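Local coordinates for uncharacterized protein (Bacteroides ovatus CL02T12C04, PDB 6PTM) that probably acts as an exo-carrageenase of glycoside hydrolase family 42, releasing small sugars from the ends of carrageenan chains, at residues A[747-752]-A[765-770]. Sequence-based numbering, arbitrary orientation.
Sequences EVLTGL and VQLLEV
Val748 N donates to Leu767 O at 2.9 Å. It is the one direct hydrogen bond between residues 747-752 and 765-770. Next to it, Glu747 and Leu768 form an antiparallel, non-hydrogen-bonded pair. Strand 742-747 ends here and the chain turns away. The bond between Glu769 and Ser746 continues the ladder within the sheet.

Two waters add bridges. One donates to Leu767 O at 2.6 Å and accepts from Leu749 N, so this carbonyl is gripped twice. The other donates to both Glu747 OE2 and Gln766 OE1, linking two side-chain oxygens that lie 4.3 Å apart.

The apolar contact is carried by Val748 and Leu767, whose side chains meet at a slant. With CG anti to the backbone N (chi1 -173°), Leu767 carries CD2 across to Val748, where it lies 3.9 Å from CB and equally near CG1. Val748 CG2 instead lies over the strand backbone, 3.7 Å from Glu769 N. Leu749 adds a looser touch on Leu767 CD2. Val550 touches both Val748 and Leu767, and Trp494 of helix 486-498 also packs on Leu767. Cutting Leu767 back to an alanine would probably leave Val748 and Trp494 without their shared apolar neighbour and open a gap between sheet and helix.

Within the turn, Thr750 OG1 accepts from Leu752 N, an ST turn, and donates to the anti side of Glu747 OE1. Gly751 N bonds to Glu747 O.

The strand end is thus held by one backbone bond, one water bridge between backbone atoms and one between side chains. Beside these polar links, the apolar contact of Leu767 with Val748 and Trp494 joins the C-terminal antiparallel sheet to helix 486-498.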
ATOM      1  N   GLU A 747       5.090  25.069  14.112  1.00 14.18           N
ATOM      2  CA  GLU A 747       4.911  24.280  12.874  1.00 15.37           C
ATOM      3  C   GLU A 747       6.289  24.018  12.264  1.00 15.21           C
ATOM      4  O   GLU A 747       6.986  24.975  11.916  1.00 15.35           O
ATOM      5  CB  GLU A 747       4.026  25.064  11.911  1.00 14.48           C
ATOM      6  CG  GLU A 747       2.615  25.254  12.448  1.00 15.15           C
ATOM      7  CD  GLU A 747       1.641  25.825  11.441  1.00 16.61           C
ATOM      8  OE1 GLU A 747       2.101  26.264  10.410  1.00 17.13           O
ATOM      9  OE2 GLU A 747       0.436  25.819  11.714  1.00 18.71           O
ATOM     10  N   VAL A 748       6.646  22.756  12.089  1.00 15.00           N
ATOM     11  CA  VAL A 748       7.969  22.384  11.496  1.00 15.24           C
ATOM     12  C   VAL A 748       8.084  22.978  10.087  1.00 14.61           C
ATOM     13  O   VAL A 748       9.111  23.597   9.766  1.00 14.63           O
ATOM     14  CB  VAL A 748       8.146  20.859  11.503  1.00 14.91           C
ATOM     15  CG1 VAL A 748       9.349  20.421  10.664  1.00 15.33           C
ATOM     16  CG2 VAL A 748       8.226  20.361  12.931  1.00 15.60           C
ATOM     17  N   LEU A 749       7.044  22.880   9.282  1.00 15.09           N
ATOM     18  CA  LEU A 749       7.159  23.212   7.842  1.00 15.49           C
ATOM     19  C   LEU A 749       7.146  24.731   7.626  1.00 16.63           C
ATOM     20  O   LEU A 749       7.632  25.165   6.574  1.00 17.13           O
ATOM     21  CB  LEU A 749       6.030  22.515   7.071  1.00 16.57           C
ATOM     22  CG  LEU A 749       6.066  20.992   7.109  1.00 17.11           C
ATOM     23  CD1 LEU A 749       4.854  20.394   6.386  1.00 17.85           C
ATOM     24  CD2 LEU A 749       7.362  20.455   6.523  1.00 17.01           C
ATOM     25  N   THR A 750       6.578  25.522   8.538  1.00 17.61           N
ATOM     26  CA  THR A 750       6.317  26.963   8.282  1.00 17.83           C
ATOM     27  C   THR A 750       7.157  27.819   9.222  1.00 19.60           C
ATOM     28  O   THR A 750       7.375  28.981   8.867  1.00 17.45           O
ATOM     29  CB  THR A 750       4.848  27.363   8.458  1.00 18.36           C
ATOM     30  OG1 THR A 750       4.389  27.091   9.788  1.00 16.37           O
ATOM     31  CG2 THR A 750       3.935  26.704   7.444  1.00 20.17           C
ATOM     32  N   GLY A 751       7.605  27.254  10.349  1.00 16.89           N
ATOM     33  CA  GLY A 751       8.177  28.012  11.460  1.00 18.57           C
ATOM     34  C   GLY A 751       7.151  28.832  12.224  1.00 19.01           C
ATOM     35  O   GLY A 751       7.559  29.442  13.189  1.00 19.11           O
ATOM     36  N   LEU A 752       5.868  28.842  11.864  1.00 18.69           N
ATOM     37  CA  LEU A 752       4.875  29.653  12.611  1.00 19.02           C
ATOM     38  C   LEU A 752       4.629  29.072  14.007  1.00 19.62           C
ATOM     39  O   LEU A 752       4.573  27.844  14.196  1.00 16.43           O
ATOM     40  CB  LEU A 752       3.563  29.727  11.835  1.00 21.00           C
ATOM     41  CG  LEU A 752       3.640  30.429  10.472  1.00 21.91           C
ATOM     42  CD1 LEU A 752       2.410  30.123   9.663  1.00 22.67           C
ATOM     43  CD2 LEU A 752       3.824  31.942  10.613  1.00 23.77           C
ATOM     44  N   VAL A 765      -3.145  17.627   8.389  1.00 14.85           N
ATOM     45  CA  VAL A 765      -1.837  17.105   8.857  1.00 14.09           C
ATOM     46  C   VAL A 765      -1.244  18.197   9.725  1.00 14.41           C
ATOM     47  O   VAL A 765      -1.112  19.337   9.236  1.00 14.45           O
ATOM     48  CB  VAL A 765      -0.906  16.786   7.681  1.00 13.83           C
ATOM     49  CG1 VAL A 765       0.461  16.347   8.169  1.00 14.53           C
ATOM     50  CG2 VAL A 765      -1.522  15.733   6.798  1.00 13.95           C
ATOM     51  N   GLN A 766      -0.850  17.855  10.935  1.00 13.37           N
ATOM     52  CA  GLN A 766      -0.036  18.758  11.763  1.00 14.54           C
ATOM     53  C   GLN A 766       1.345  18.134  11.974  1.00 15.24           C
ATOM     54  O   GLN A 766       1.429  16.913  12.245  1.00 13.27           O
ATOM     55  CB  GLN A 766      -0.727  19.045  13.085  1.00 15.04           C
ATOM     56  CG  GLN A 766      -1.931  19.950  12.918  1.00 15.32           C
ATOM     57  CD  GLN A 766      -1.575  21.381  12.634  1.00 14.80           C
ATOM     58  OE1 GLN A 766      -0.548  21.884  13.055  1.00 16.03           O
ATOM     59  NE2 GLN A 766      -2.491  22.071  11.987  1.00 16.16           N
ATOM     60  N   LEU A 767       2.398  18.933  11.795  1.00 13.73           N
ATOM     61  CA  LEU A 767       3.765  18.485  12.160  1.00 13.71           C
ATOM     62  C   LEU A 767       4.379  19.611  12.990  1.00 13.75           C
ATOM     63  O   LEU A 767       4.646  20.684  12.456  1.00 13.16           O
ATOM     64  CB  LEU A 767       4.581  18.171  10.910  1.00 14.38           C
ATOM     65  CG  LEU A 767       5.951  17.544  11.159  1.00 13.75           C
ATOM     66  CD1 LEU A 767       5.829  16.109  11.628  1.00 13.76           C
ATOM     67  CD2 LEU A 767       6.789  17.622   9.895  1.00 15.11           C
ATOM     68  N   LEU A 768       4.544  19.337  14.266  1.00 13.18           N
ATOM     69  CA  LEU A 768       4.810  20.328  15.309  1.00 13.64           C
ATOM     70  C   LEU A 768       6.105  19.974  16.026  1.00 12.57           C
ATOM     71  O   LEU A 768       6.389  18.772  16.296  1.00 13.18           O
ATOM     72  CB  LEU A 768       3.659  20.293  16.305  1.00 13.89           C
ATOM     73  CG  LEU A 768       2.269  20.533  15.742  1.00 15.21           C
ATOM     74  CD1 LEU A 768       1.228  20.243  16.828  1.00 16.76           C
ATOM     75  CD2 LEU A 768       2.118  21.955  15.231  1.00 15.51           C
ATOM     76  N   GLU A 769       6.860  21.023  16.326  1.00 14.01           N
ATOM     77  CA  GLU A 769       7.993  20.986  17.251  1.00 15.28           C
ATOM     78  C   GLU A 769       7.493  21.491  18.613  1.00 15.28           C
ATOM     79  O   GLU A 769       7.054  22.649  18.697  1.00 15.46           O
ATOM     80  CB  GLU A 769       9.172  21.770  16.672  1.00 16.83           C
ATOM     81  CG  GLU A 769      10.367  21.672  17.599  1.00 18.43           C
ATOM     82  CD  GLU A 769      11.608  22.334  17.046  1.00 22.47           C
ATOM     83  OE1 GLU A 769      12.201  23.074  17.779  1.00 26.22           O
ATOM     84  OE2 GLU A 769      11.956  22.093  15.888  1.00 24.23           O
ATOM     85  N   VAL A 770       7.565  20.631  19.621  1.00 16.07           N
ATOM     86  CA  VAL A 770       7.101  20.873  21.010  1.00 17.89           C
ATOM     87  C   VAL A 770       8.341  20.886  21.910  1.00 18.65           C
ATOM     88  O   VAL A 770       9.093  19.889  21.899  1.00 17.58           O
ATOM     89  CB  VAL A 770       6.041  19.828  21.415  1.00 17.53           C
ATOM     90  CG1 VAL A 770       5.532  20.038  22.830  1.00 17.77           C
ATOM     91  CG2 VAL A 770       4.865  19.851  20.446  1.00 17.46           C
TER
HETATM   92  O   HOH W   1      -0.515  24.343  13.959  1.00 20.21           O
HETATM   93  O   HOH W   2       4.385  21.682  10.062  1.00 13.63           O